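D,D-dipeptidase/D,D-carboxypeptidase (Enterococcus faecalis, PDB 4MUQ) is a zinc-dependent D,D-peptidase of vancomycin resistance that probably acts as both D,D-dipeptidase and D,D-carboxypeptidase, and is caught here with phosphinate analogues of D-Ala-D-Ala. Local coordinates at residues A[56-61]-A[146-151]; A[67-72]-A[121-126]; A[130-135]-A[162-167]. All blocks are in the same frame, centred on the assembly; numbering follows the deposited sequence. Where two conformers were deposited one is given.

Contact 1: A[56-61]-A[146-151]; sequences QLIFEK and YGFTQR
I58 and Y146 carry this contact, their side chains sliding past each other in opposite directions where helix 49-62 meets the turn that leads into strand 148-150. The isoleucine does its work through one branch. With CG1 anti to its carbonyl carbon (chi1 -57°), that branch lies at the root of the tyrosine, CG1 being 3.7 Å from Y146 CG and about as far from its CB. The same branch then runs on to F148, where the terminal CD1 of I58 comes within 3.7 Å of F148 CD2. Farther along the tyrosine, L57 CB approaches Y146 CE1 more loosely, at 4.2 Å. K61 crosses the phenol at about a right angle; its CG is anti to the backbone N (chi1 169°), and the methylene chain bends past the hydroxyl, K61 CG lying 3.5 Å from Y146 OH. F148 also meets Y171 edge-to-face. The packing thus seats a helix of the hedgehog/DD-peptidase fold on an outer strand of its antiparallel sheet. Its chemistry grades from buried aliphatic and aromatic carbon at I58 and F148 to a lysine chain beside a phenol at the exposed end, so the attachment rests on shape and apolar burial.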
loop_
_atom_site.group_PDB
_atom_site.type_symbol
_atom_site.label_atom_id
_atom_site.label_comp_id
_atom_site.label_asym_id
_atom_site.label_seq_id
_atom_site.Cartn_x
_atom_site.Cartn_y
_atom_site.Cartn_z
ATOM N N GLN A 56 -13.276 -5.819 1.812
ATOM C CA GLN A 56 -14.491 -6.569 2.099
ATOM C C GLN A 56 -14.197 -8.030 2.437
ATOM O O GLN A 56 -14.810 -8.591 3.350
ATOM C CB GLN A 56 -15.489 -6.481 0.938
ATOM C CG GLN A 56 -16.112 -5.100 0.764
ATOM C CD GLN A 56 -16.937 -4.675 1.968
ATOM O OE1 GLN A 56 -17.532 -5.510 2.657
ATOM N NE2 GLN A 56 -16.975 -3.375 2.226
ATOM N N LEU A 57 -13.266 -8.651 1.713
ATOM C CA LEU A 57 -12.879 -10.027 2.013
ATOM C C LEU A 57 -12.329 -10.168 3.437
ATOM O O LEU A 57 -12.643 -11.133 4.134
ATOM C CB LEU A 57 -11.848 -10.540 0.997
ATOM C CG LEU A 57 -12.310 -10.773 -0.441
ATOM C CD1 LEU A 57 -11.129 -11.167 -1.312
ATOM C CD2 LEU A 57 -13.383 -11.849 -0.503
ATOM N N ILE A 58 -11.512 -9.213 3.873
ATOM C CA ILE A 58 -10.956 -9.294 5.222
ATOM C C ILE A 58 -12.048 -9.124 6.276
ATOM O O ILE A 58 -12.089 -9.872 7.251
ATOM C CB ILE A 58 -9.836 -8.263 5.461
ATOM C CG1 ILE A 58 -8.714 -8.422 4.438
ATOM C CG2 ILE A 58 -9.250 -8.446 6.842
ATOM C CD1 ILE A 58 -7.738 -7.255 4.422
ATOM N N PHE A 59 -12.920 -8.136 6.070
ATOM C CA PHE A 59 -14.039 -7.890 6.982
ATOM C C PHE A 59 -14.922 -9.132 7.079
ATOM O O PHE A 59 -15.378 -9.498 8.172
ATOM C CB PHE A 59 -14.864 -6.681 6.524
ATOM C CG PHE A 59 -14.177 -5.363 6.701
ATOM C CD1 PHE A 59 -13.135 -5.213 7.608
ATOM C CD2 PHE A 59 -14.565 -4.267 5.942
ATOM C CE1 PHE A 59 -12.500 -3.986 7.759
ATOM C CE2 PHE A 59 -13.937 -3.042 6.087
ATOM C CZ PHE A 59 -12.901 -2.904 6.995
ATOM N N GLU A 60 -15.147 -9.800 5.946
ATOM C CA GLU A 60 -15.898 -11.056 5.932
ATOM C C GLU A 60 -15.189 -12.120 6.757
ATOM O O GLU A 60 -15.810 -12.818 7.560
ATOM C CB GLU A 60 -16.068 -11.591 4.504
ATOM C CG GLU A 60 -16.976 -10.763 3.597
ATOM C CD GLU A 60 -16.785 -11.095 2.120
ATOM O OE1 GLU A 60 -16.466 -12.263 1.805
ATOM O OE2 GLU A 60 -16.947 -10.185 1.277
ATOM N N LYS A 61 -13.884 -12.240 6.543
ATOM C CA LYS A 61 -13.101 -13.316 7.143
ATOM C C LYS A 61 -13.085 -13.236 8.669
ATOM O O LYS A 61 -13.175 -14.262 9.351
ATOM C CB LYS A 61 -11.675 -13.297 6.577
ATOM C CG LYS A 61 -10.668 -14.193 7.299
ATOM C CD LYS A 61 -10.983 -15.677 7.149
ATOM C CE LYS A 61 -9.724 -16.523 7.330
ATOM N NZ LYS A 61 -8.816 -15.974 8.383
ATOM N N TYR A 146 -3.878 -10.965 2.802
ATOM C CA TYR A 146 -4.762 -10.462 1.751
ATOM C C TYR A 146 -4.174 -9.317 0.941
ATOM O O TYR A 146 -4.796 -8.852 -0.014
ATOM C CB TYR A 146 -6.118 -10.041 2.334
ATOM C CG TYR A 146 -6.950 -11.209 2.808
ATOM C CD1 TYR A 146 -7.927 -11.760 1.990
ATOM C CD2 TYR A 146 -6.752 -11.768 4.066
ATOM C CE1 TYR A 146 -8.688 -12.834 2.409
ATOM C CE2 TYR A 146 -7.504 -12.843 4.495
ATOM C CZ TYR A 146 -8.472 -13.370 3.666
ATOM O OH TYR A 146 -9.226 -14.443 4.089
ATOM N N GLY A 147 -2.983 -8.857 1.299
ATOM C CA GLY A 147 -2.364 -7.798 0.533
ATOM C C GLY A 147 -2.132 -6.487 1.264
ATOM O O GLY A 147 -1.580 -5.550 0.683
ATOM N N PHE A 148 -2.565 -6.408 2.521
ATOM C CA PHE A 148 -2.413 -5.182 3.310
ATOM C C PHE A 148 -1.289 -5.274 4.343
ATOM O O PHE A 148 -0.982 -6.363 4.854
ATOM C CB PHE A 148 -3.721 -4.859 4.051
ATOM C CG PHE A 148 -4.717 -4.043 3.259
ATOM C CD1 PHE A 148 -4.596 -2.654 3.188
ATOM C CD2 PHE A 148 -5.794 -4.653 2.624
ATOM C CE1 PHE A 148 -5.520 -1.901 2.495
ATOM C CE2 PHE A 148 -6.727 -3.893 1.923
ATOM C CZ PHE A 148 -6.581 -2.515 1.867
ATOM N N THR A 149 -0.681 -4.130 4.653
ATOM C CA THR A 149 0.351 -4.053 5.681
ATOM C C THR A 149 0.066 -2.849 6.583
ATOM O O THR A 149 -0.432 -1.828 6.106
ATOM C CB THR A 149 1.775 -3.959 5.048
ATOM O OG1 THR A 149 2.773 -4.192 6.049
ATOM C CG2 THR A 149 2.025 -2.603 4.373
ATOM N N GLN A 150 0.384 -2.944 7.868
ATOM C CA GLN A 150 0.312 -1.749 8.704
ATOM C C GLN A 150 1.543 -0.913 8.367
ATOM O O GLN A 150 2.686 -1.365 8.492
ATOM C CB GLN A 150 0.292 -2.091 10.182
ATOM C CG GLN A 150 0.051 -0.866 11.045
ATOM C CD GLN A 150 0.171 -1.164 12.509
ATOM O OE1 GLN A 150 -0.141 -2.268 12.965
ATOM N NE2 GLN A 150 0.647 -0.188 13.264
ATOM N N ARG A 151 1.305 0.304 7.917
ATOM C CA ARG A 151 2.338 1.072 7.236
ATOM C C ARG A 151 3.417 1.660 8.134
ATOM O O ARG A 151 4.604 1.664 7.751
ATOM C CB ARG A 151 1.677 2.168 6.406
ATOM C CG ARG A 151 2.632 2.998 5.555
ATOM C CD ARG A 151 3.320 2.129 4.521
ATOM N NE ARG A 151 4.192 2.909 3.640
ATOM C CZ ARG A 151 5.465 3.197 3.900
ATOM N NH1 ARG A 151 6.028 2.813 5.036
ATOM N NH2 ARG A 151 6.166 3.891 3.012
#

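Contact 2: A[67-72]-A[121-126]; sequences SIVPVS and KDIDFI. With 2D8 ((2R)-3-[(R)-[(1S)-1-aminoethyl](hydroxy)phosphoryl]-2-methylpropanoic acid), chain D; LY0 ((2R)-3-[(R)-[(1R)-1-aminoethyl](hydroxy)phosphoryl]-2-methylpropanoic acid), chain C.
V69 and I123 make the closest approach between strand 68-72 and the loop that follows strand 113-118, with V69 CG2 and I123 CD1 3.6 Å apart. V69 CG2 stands between the backbone N and the carbonyl carbon of its own residue, and the isoleucine meets it with the far end of its longer branch. The shorter branch serves the next valine facing the loop: I123 CG2 lies 4.0 Å from V71 CG2. Two branches of one isoleucine are thereby shared between two valines of an edge strand, and this is the tight part of the contact.

Toward the other end the fit is looser and more open to solvent. F125 is exposed; its CG is anti to the backbone N (chi1 176°), and its ring reaches V71 and S72 through CD1 and CE1, F125 CD1 standing 4.0 Å from V71 CG1 and F125 CE1 3.8 Å from V71 O. S72 adds its CB, 4.1 Å from F125 CE1, while its hydroxyl is engaged by R75, a residue of the inhibitor pocket. V71 and S72 both pair with D115, a zinc ligand, and form a classic beta bulge; the loop thus packs on the strand exactly where the sheet is irregular and close to the metal. F125 also touches I83 of helix 77-91.

The next residue brings the loop to the inhibitor: I126 O is 2.7 Å from N1 of the (1S) phosphinate and 2.8 Å from N1 of the (1R) form. The loop thus lies on the strand chiefly by apolar packing, whereas a backbone carbonyl faces the amino group of either inhibitor, an arrangement consistent with a wall of the substrate pocket.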
loop_
_atom_site.group_PDB
_atom_site.type_symbol
_atom_site.label_atom_id
_atom_site.label_comp_id
_atom_site.label_asym_id
_atom_site.label_seq_id
_atom_site.Cartn_x
_atom_site.Cartn_y
_atom_site.Cartn_z
ATOM N N SER A 67 -18.189 -3.268 13.498
ATOM C CA SER A 67 -17.276 -2.880 14.567
ATOM C C SER A 67 -16.072 -2.075 14.073
ATOM O O SER A 67 -15.465 -1.332 14.850
ATOM C CB SER A 67 -16.834 -4.108 15.373
ATOM O OG SER A 67 -16.254 -5.086 14.531
ATOM N N ILE A 68 -15.740 -2.210 12.792
ATOM C CA ILE A 68 -14.658 -1.434 12.199
ATOM C C ILE A 68 -15.225 -0.517 11.138
ATOM O O ILE A 68 -15.989 -0.951 10.276
ATOM C CB ILE A 68 -13.580 -2.323 11.548
ATOM C CG1 ILE A 68 -12.884 -3.175 12.611
ATOM C CG2 ILE A 68 -12.555 -1.467 10.796
ATOM C CD1 ILE A 68 -11.967 -4.249 12.043
ATOM N N VAL A 69 -14.859 0.755 11.207
ATOM C CA VAL A 69 -15.301 1.698 10.195
ATOM C C VAL A 69 -14.128 2.307 9.435
ATOM O O VAL A 69 -13.053 2.551 10.004
ATOM C CB VAL A 69 -16.173 2.809 10.796
ATOM C CG1 VAL A 69 -17.437 2.218 11.416
ATOM C CG2 VAL A 69 -15.394 3.587 11.820
ATOM N N PRO A 70 -14.326 2.529 8.130
ATOM C CA PRO A 70 -13.319 3.255 7.363
ATOM C C PRO A 70 -13.441 4.726 7.721
ATOM O O PRO A 70 -14.548 5.266 7.774
ATOM C CB PRO A 70 -13.724 2.989 5.915
ATOM C CG PRO A 70 -15.192 2.764 5.966
ATOM C CD PRO A 70 -15.468 2.109 7.298
ATOM N N VAL A 71 -12.313 5.345 8.025
ATOM C CA VAL A 71 -12.261 6.728 8.468
ATOM C C VAL A 71 -11.777 7.632 7.339
ATOM O O VAL A 71 -12.284 8.739 7.161
ATOM C CB VAL A 71 -11.340 6.888 9.716
ATOM C CG1 VAL A 71 -11.143 8.363 10.066
ATOM C CG2 VAL A 71 -11.907 6.132 10.903
ATOM N N SER A 72 -10.799 7.157 6.577
ATOM C CA SER A 72 -10.261 7.939 5.471
ATOM C C SER A 72 -9.650 6.999 4.462
ATOM O O SER A 72 -8.841 6.146 4.827
ATOM C CB SER A 72 -9.187 8.906 5.975
ATOM O OG SER A 72 -8.779 9.772 4.932
ATOM N N LYS A 121 -19.260 6.442 18.366
ATOM C CA LYS A 121 -19.917 7.636 17.835
ATOM C C LYS A 121 -19.008 8.862 17.674
ATOM O O LYS A 121 -19.285 9.737 16.852
ATOM C CB LYS A 121 -21.171 7.977 18.640
ATOM C CG LYS A 121 -22.451 7.474 17.990
ATOM C CD LYS A 121 -23.663 7.786 18.842
ATOM C CE LYS A 121 -23.729 6.864 20.043
ATOM N NZ LYS A 121 -24.581 7.422 21.125
ATOM N N ASP A 122 -17.929 8.926 18.447
ATOM C CA ASP A 122 -16.950 9.993 18.270
ATOM C C ASP A 122 -15.578 9.408 17.944
ATOM O O ASP A 122 -14.985 8.699 18.757
ATOM C CB ASP A 122 -16.885 10.893 19.508
ATOM C CG ASP A 122 -18.189 11.640 19.760
ATOM O OD1 ASP A 122 -18.794 12.135 18.784
ATOM O OD2 ASP A 122 -18.614 11.725 20.933
ATOM N N ILE A 123 -15.086 9.702 16.744
ATOM C CA ILE A 123 -13.814 9.164 16.277
ATOM C C ILE A 123 -12.886 10.300 15.861
ATOM O O ILE A 123 -13.291 11.184 15.103
ATOM C CB ILE A 123 -14.034 8.228 15.070
ATOM C CG1 ILE A 123 -14.873 7.014 15.481
ATOM C CG2 ILE A 123 -12.703 7.803 14.456
ATOM C CD1 ILE A 123 -15.368 6.187 14.309
ATOM N N ASP A 124 -11.652 10.289 16.360
ATOM C CA ASP A 124 -10.691 11.307 15.958
ATOM C C ASP A 124 -10.242 11.038 14.532
ATOM O O ASP A 124 -9.694 9.980 14.230
ATOM C CB ASP A 124 -9.488 11.361 16.900
ATOM C CG ASP A 124 -8.725 12.668 16.786
ATOM O OD1 ASP A 124 -8.877 13.532 17.681
ATOM O OD2 ASP A 124 -7.992 12.837 15.787
ATOM N N PHE A 125 -10.498 12.003 13.658
ATOM C CA PHE A 125 -10.198 11.859 12.240
ATOM C C PHE A 125 -8.706 11.693 11.949
ATOM O O PHE A 125 -8.324 10.891 11.093
ATOM C CB PHE A 125 -10.748 13.056 11.466
ATOM C CG PHE A 125 -10.406 13.036 10.004
ATOM C CD1 PHE A 125 -11.129 12.243 9.125
ATOM C CD2 PHE A 125 -9.363 13.807 9.508
ATOM C CE1 PHE A 125 -10.819 12.217 7.775
ATOM C CE2 PHE A 125 -9.043 13.785 8.162
ATOM C CZ PHE A 125 -9.776 12.991 7.293
ATOM N N ILE A 126 -7.870 12.456 12.651
ATOM C CA ILE A 126 -6.422 12.425 12.429
ATOM C C ILE A 126 -5.771 11.195 13.069
ATOM O O ILE A 126 -4.902 10.557 12.475
ATOM C CB ILE A 126 -5.735 13.743 12.898
ATOM C CG1 ILE A 126 -5.713 14.762 11.751
ATOM C CG2 ILE A 126 -4.317 13.489 13.424
ATOM C CD1 ILE A 126 -4.662 15.846 11.907
HETATM C C4 2D8 D . -0.996 10.209 8.019
HETATM C C5 2D8 D . -0.353 9.762 6.746
HETATM C C6 2D8 D . -0.793 10.658 5.597
HETATM C C7 2D8 D . 1.152 9.783 6.944
HETATM N N1 2D8 D . -4.789 10.262 9.744
HETATM P P 2D8 D . -2.707 9.646 8.233
HETATM C C1 2D8 D . -3.548 12.093 8.718
HETATM C C2 2D8 D . -3.510 10.753 9.426
HETATM O O31 2D8 D . -3.405 9.716 6.854
HETATM O O32 2D8 D . -2.839 8.170 8.730
HETATM O O61 2D8 D . -0.876 10.139 4.497
HETATM O O62 2D8 D . -1.005 11.840 5.807
HETATM P P LY0 C . -2.714 9.649 8.231
HETATM C C1 LY0 C . -3.537 12.103 8.687
HETATM N N1 LY0 C . -2.920 10.882 10.584
HETATM C C2 LY0 C . -3.614 10.750 9.365
HETATM C C4 LY0 C . -1.003 10.216 8.022
HETATM C C5 LY0 C . -0.356 9.765 6.749
HETATM C C6 LY0 C . -0.793 10.658 5.599
HETATM C C7 LY0 C . 1.150 9.783 6.945
HETATM O O31 LY0 C . -3.400 9.698 6.847
HETATM O O32 LY0 C . -2.837 8.171 8.728
HETATM O O61 LY0 C . -0.876 10.138 4.498
HETATM O O62 LY0 C . -1.005 11.840 5.807
#

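Contact 3: A[130-135]-A[162-167]; sequences FPYDGI and ISHEPW. With LY0 ((2R)-3-[(R)-[(1R)-1-aminoethyl](hydroxy)phosphoryl]-2-methylpropanoic acid), chain C; 2D8 ((2R)-3-[(R)-[(1S)-1-aminoethyl](hydroxy)phosphoryl]-2-methylpropanoic acid), chain D; EDO (1,2-ethanediol), chain E.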
loop_
_atom_site.group_PDB
_atom_site.type_symbol
_atom_site.label_atom_id
_atom_site.label_comp_id
_atom_site.label_asym_id
_atom_site.label_seq_id
_atom_site.Cartn_x
_atom_site.Cartn_y
_atom_site.Cartn_z
ATOM N N PHE A 130 -7.575 2.319 16.895
ATOM C CA PHE A 130 -7.485 0.996 16.275
ATOM C C PHE A 130 -6.503 0.171 17.101
ATOM O O PHE A 130 -5.338 0.008 16.719
ATOM C CB PHE A 130 -7.046 1.107 14.812
ATOM C CG PHE A 130 -7.492 -0.048 13.948
ATOM C CD1 PHE A 130 -8.839 -0.230 13.662
ATOM C CD2 PHE A 130 -6.574 -0.942 13.422
ATOM C CE1 PHE A 130 -9.259 -1.295 12.865
ATOM C CE2 PHE A 130 -6.990 -2.005 12.631
ATOM C CZ PHE A 130 -8.327 -2.180 12.352
ATOM N N PRO A 131 -6.973 -0.332 18.247
ATOM C CA PRO A 131 -6.078 -0.956 19.231
ATOM C C PRO A 131 -5.476 -2.285 18.783
ATOM O O PRO A 131 -5.822 -2.843 17.739
ATOM C CB PRO A 131 -6.973 -1.138 20.472
ATOM C CG PRO A 131 -8.377 -1.094 19.973
ATOM C CD PRO A 131 -8.358 -0.214 18.740
ATOM N N TYR A 132 -4.539 -2.769 19.591
ATOM C CA TYR A 132 -3.857 -4.024 19.330
ATOM C C TYR A 132 -4.546 -5.133 20.122
ATOM O O TYR A 132 -3.899 -6.052 20.636
ATOM C CB TYR A 132 -2.373 -3.910 19.702
ATOM C CG TYR A 132 -1.587 -3.005 18.773
ATOM C CD1 TYR A 132 -0.934 -3.521 17.663
ATOM C CD2 TYR A 132 -1.517 -1.628 18.998
ATOM C CE1 TYR A 132 -0.221 -2.714 16.821
ATOM C CE2 TYR A 132 -0.802 -0.805 18.151
ATOM C CZ TYR A 132 -0.164 -1.355 17.046
ATOM O OH TYR A 132 0.558 -0.573 16.182
ATOM N N ASP A 133 -5.870 -5.015 20.226
ATOM C CA ASP A 133 -6.725 -6.000 20.873
ATOM C C ASP A 133 -7.989 -6.210 20.065
ATOM O O ASP A 133 -8.321 -5.400 19.199
ATOM C CB ASP A 133 -7.149 -5.509 22.253
ATOM C CG ASP A 133 -5.986 -5.292 23.160
ATOM O OD1 ASP A 133 -5.327 -6.295 23.480
ATOM O OD2 ASP A 133 -5.733 -4.128 23.536
ATOM N N GLY A 134 -8.685 -7.301 20.353
ATOM C CA GLY A 134 -10.009 -7.535 19.805
ATOM C C GLY A 134 -10.067 -7.562 18.291
ATOM O O GLY A 134 -9.113 -7.966 17.620
ATOM N N ILE A 135 -11.201 -7.110 17.765
ATOM C CA ILE A 135 -11.492 -7.187 16.340
ATOM C C ILE A 135 -10.491 -6.411 15.487
ATOM O O ILE A 135 -10.144 -6.845 14.390
ATOM C CB ILE A 135 -12.956 -6.744 16.040
ATOM C CG1 ILE A 135 -13.348 -7.099 14.606
ATOM C CG2 ILE A 135 -13.159 -5.258 16.328
ATOM C CD1 ILE A 135 -13.345 -8.594 14.333
ATOM N N ILE A 162 7.528 8.901 9.735
ATOM C CA ILE A 162 6.187 9.139 10.272
ATOM C C ILE A 162 6.103 8.400 11.600
ATOM O O ILE A 162 6.622 7.290 11.727
ATOM C CB ILE A 162 5.116 8.624 9.269
ATOM C CG1 ILE A 162 5.146 9.454 7.966
ATOM C CG2 ILE A 162 3.708 8.616 9.885
ATOM C CD1 ILE A 162 4.770 10.920 8.126
ATOM N N SER A 163 5.454 8.994 12.591
ATOM C CA SER A 163 5.299 8.332 13.881
ATOM C C SER A 163 4.422 7.088 13.771
ATOM O O SER A 163 3.658 6.924 12.831
ATOM C CB SER A 163 4.695 9.306 14.882
ATOM O OG SER A 163 5.649 10.278 15.255
ATOM N N HIS A 164 4.571 6.205 14.752
ATOM C CA HIS A 164 3.716 5.038 14.935
ATOM C C HIS A 164 2.236 5.391 14.711
ATOM O O HIS A 164 1.701 6.264 15.402
ATOM C CB HIS A 164 3.928 4.562 16.369
ATOM C CG HIS A 164 3.095 3.388 16.778
ATOM N ND1 HIS A 164 2.826 3.127 18.100
ATOM C CD2 HIS A 164 2.493 2.406 16.063
ATOM C CE1 HIS A 164 2.085 2.033 18.190
ATOM N NE2 HIS A 164 1.886 1.566 16.974
ATOM N N GLU A 165 1.587 4.693 13.780
ATOM C CA GLU A 165 0.145 4.860 13.548
ATOM C C GLU A 165 -0.552 3.503 13.562
ATOM O O GLU A 165 -0.448 2.736 12.620
ATOM C CB GLU A 165 -0.122 5.588 12.232
ATOM C CG GLU A 165 0.458 6.992 12.184
ATOM C CD GLU A 165 -0.148 7.818 11.088
ATOM O OE1 GLU A 165 -0.631 7.204 10.106
ATOM O OE2 GLU A 165 -0.140 9.049 11.234
ATOM N N PRO A 166 -1.263 3.193 14.642
ATOM C CA PRO A 166 -1.979 1.913 14.696
ATOM C C PRO A 166 -3.018 1.719 13.584
ATOM O O PRO A 166 -3.348 0.573 13.260
ATOM C CB PRO A 166 -2.663 1.970 16.061
ATOM C CG PRO A 166 -1.692 2.775 16.918
ATOM C CD PRO A 166 -1.182 3.843 15.963
ATOM N N TRP A 167 -3.497 2.818 12.999
ATOM C CA TRP A 167 -4.732 2.809 12.200
ATOM C C TRP A 167 -4.567 2.802 10.687
ATOM O O TRP A 167 -5.559 2.620 9.987
ATOM C CB TRP A 167 -5.572 4.041 12.546
ATOM C CG TRP A 167 -4.808 5.318 12.291
ATOM C CD1 TRP A 167 -4.640 5.959 11.091
ATOM C CD2 TRP A 167 -4.080 6.088 13.260
ATOM N NE1 TRP A 167 -3.855 7.075 11.258
ATOM C CE2 TRP A 167 -3.503 7.181 12.579
ATOM C CE3 TRP A 167 -3.857 5.954 14.635
ATOM C CZ2 TRP A 167 -2.712 8.133 13.228
ATOM C CZ3 TRP A 167 -3.075 6.909 15.284
ATOM C CH2 TRP A 167 -2.500 7.974 14.571
HETATM P P LY0 C . -2.714 9.649 8.231
HETATM C C1 LY0 C . -3.537 12.103 8.687
HETATM N N1 LY0 C . -2.920 10.882 10.584
HETATM C C2 LY0 C . -3.614 10.750 9.365
HETATM C C4 LY0 C . -1.003 10.216 8.022
HETATM C C5 LY0 C . -0.356 9.765 6.749
HETATM C C6 LY0 C . -0.793 10.658 5.599
HETATM C C7 LY0 C . 1.150 9.783 6.945
HETATM O O31 LY0 C . -3.400 9.698 6.847
HETATM O O32 LY0 C . -2.837 8.171 8.728
HETATM O O61 LY0 C . -0.876 10.138 4.498
HETATM O O62 LY0 C . -1.005 11.840 5.807
HETATM C C4 2D8 D . -0.996 10.209 8.019
HETATM C C5 2D8 D . -0.353 9.762 6.746
HETATM C C6 2D8 D . -0.793 10.658 5.597
HETATM C C7 2D8 D . 1.152 9.783 6.944
HETATM N N1 2D8 D . -4.789 10.262 9.744
HETATM P P 2D8 D . -2.707 9.646 8.233
HETATM C C1 2D8 D . -3.548 12.093 8.718
HETATM C C2 2D8 D . -3.510 10.753 9.426
HETATM O O31 2D8 D . -3.405 9.716 6.854
HETATM O O32 2D8 D . -2.839 8.170 8.730
HETATM O O61 2D8 D . -0.876 10.139 4.497
HETATM O O62 2D8 D . -1.005 11.840 5.807
HETATM C C1 EDO E . 9.970 10.455 12.665
HETATM O O1 EDO E . 10.076 11.885 12.670
HETATM C C2 EDO E . 8.561 10.063 13.101
HETATM O O2 EDO E . 8.342 10.257 14.510
#
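Y132 and H164 reach toward each other tip to tip across two loops of the hedgehog/DD-peptidase fold, one leading into helix 134-142 and the other into strand 168-171. Along the second loop, I162 comes first and turns to the inhibitor, its CD1 4.0 Å from the methyl C7 of either phosphinate. S163 OG is hydrogen-bonded to an ethanediol probably left from crystallisation. H164 then bonds to the tyrosine, with 2.6 Å between Y132 OH and H164 NE2; each ring meets the other rim to rim, the planes turned by 37°. The phenol oxygen is gripped a second time by Q150. E165 turns away from the first loop; its side chain is extended beyond CG, and OE1 lies 2.8 Å from phosphinate O32. P166 returns to the first loop: its CB packs 3.4 Å from F130 O, and its CG meets CE2 of the tyrosine. R140 NH2 ties the two loops together, bonding to the carbonyls of both F130 and P166. W167 closes the walk. Its backbone and CB rest against F130 CB, but chi1 of 58° sets CG between N and the carbonyl carbon, and the indole leads off toward the zinc site, where E165 CB covers one face near the rim. In the plane of that indole, NE1 donates to phosphinate O32 over 2.9 Å, with an N-H...O angle of 154°.

In the fold
The three contacts illustrate how one sheet can be dressed differently on its flanks. All are only partly buried, and each joins buried residues to exposed ones. Contacts 1 and 2 attach to the two outermost strands, 148-150 and 68-72, chiefly through apolar side chains; contact 3 joins loops and adds a polar bond. Contact 1 lies nearest the centre of the chain, contact 2 farthest out. F59 CE1 touches I68 CG2, linking the first two, and Q150 of strand 148-150 reaches the polar part of contact 3. Contacts 2 and 3 both border the inhibitor, and I126 O approaches W167 CZ2 at 3.4 Å, whereas contact 1 stands back from the zinc.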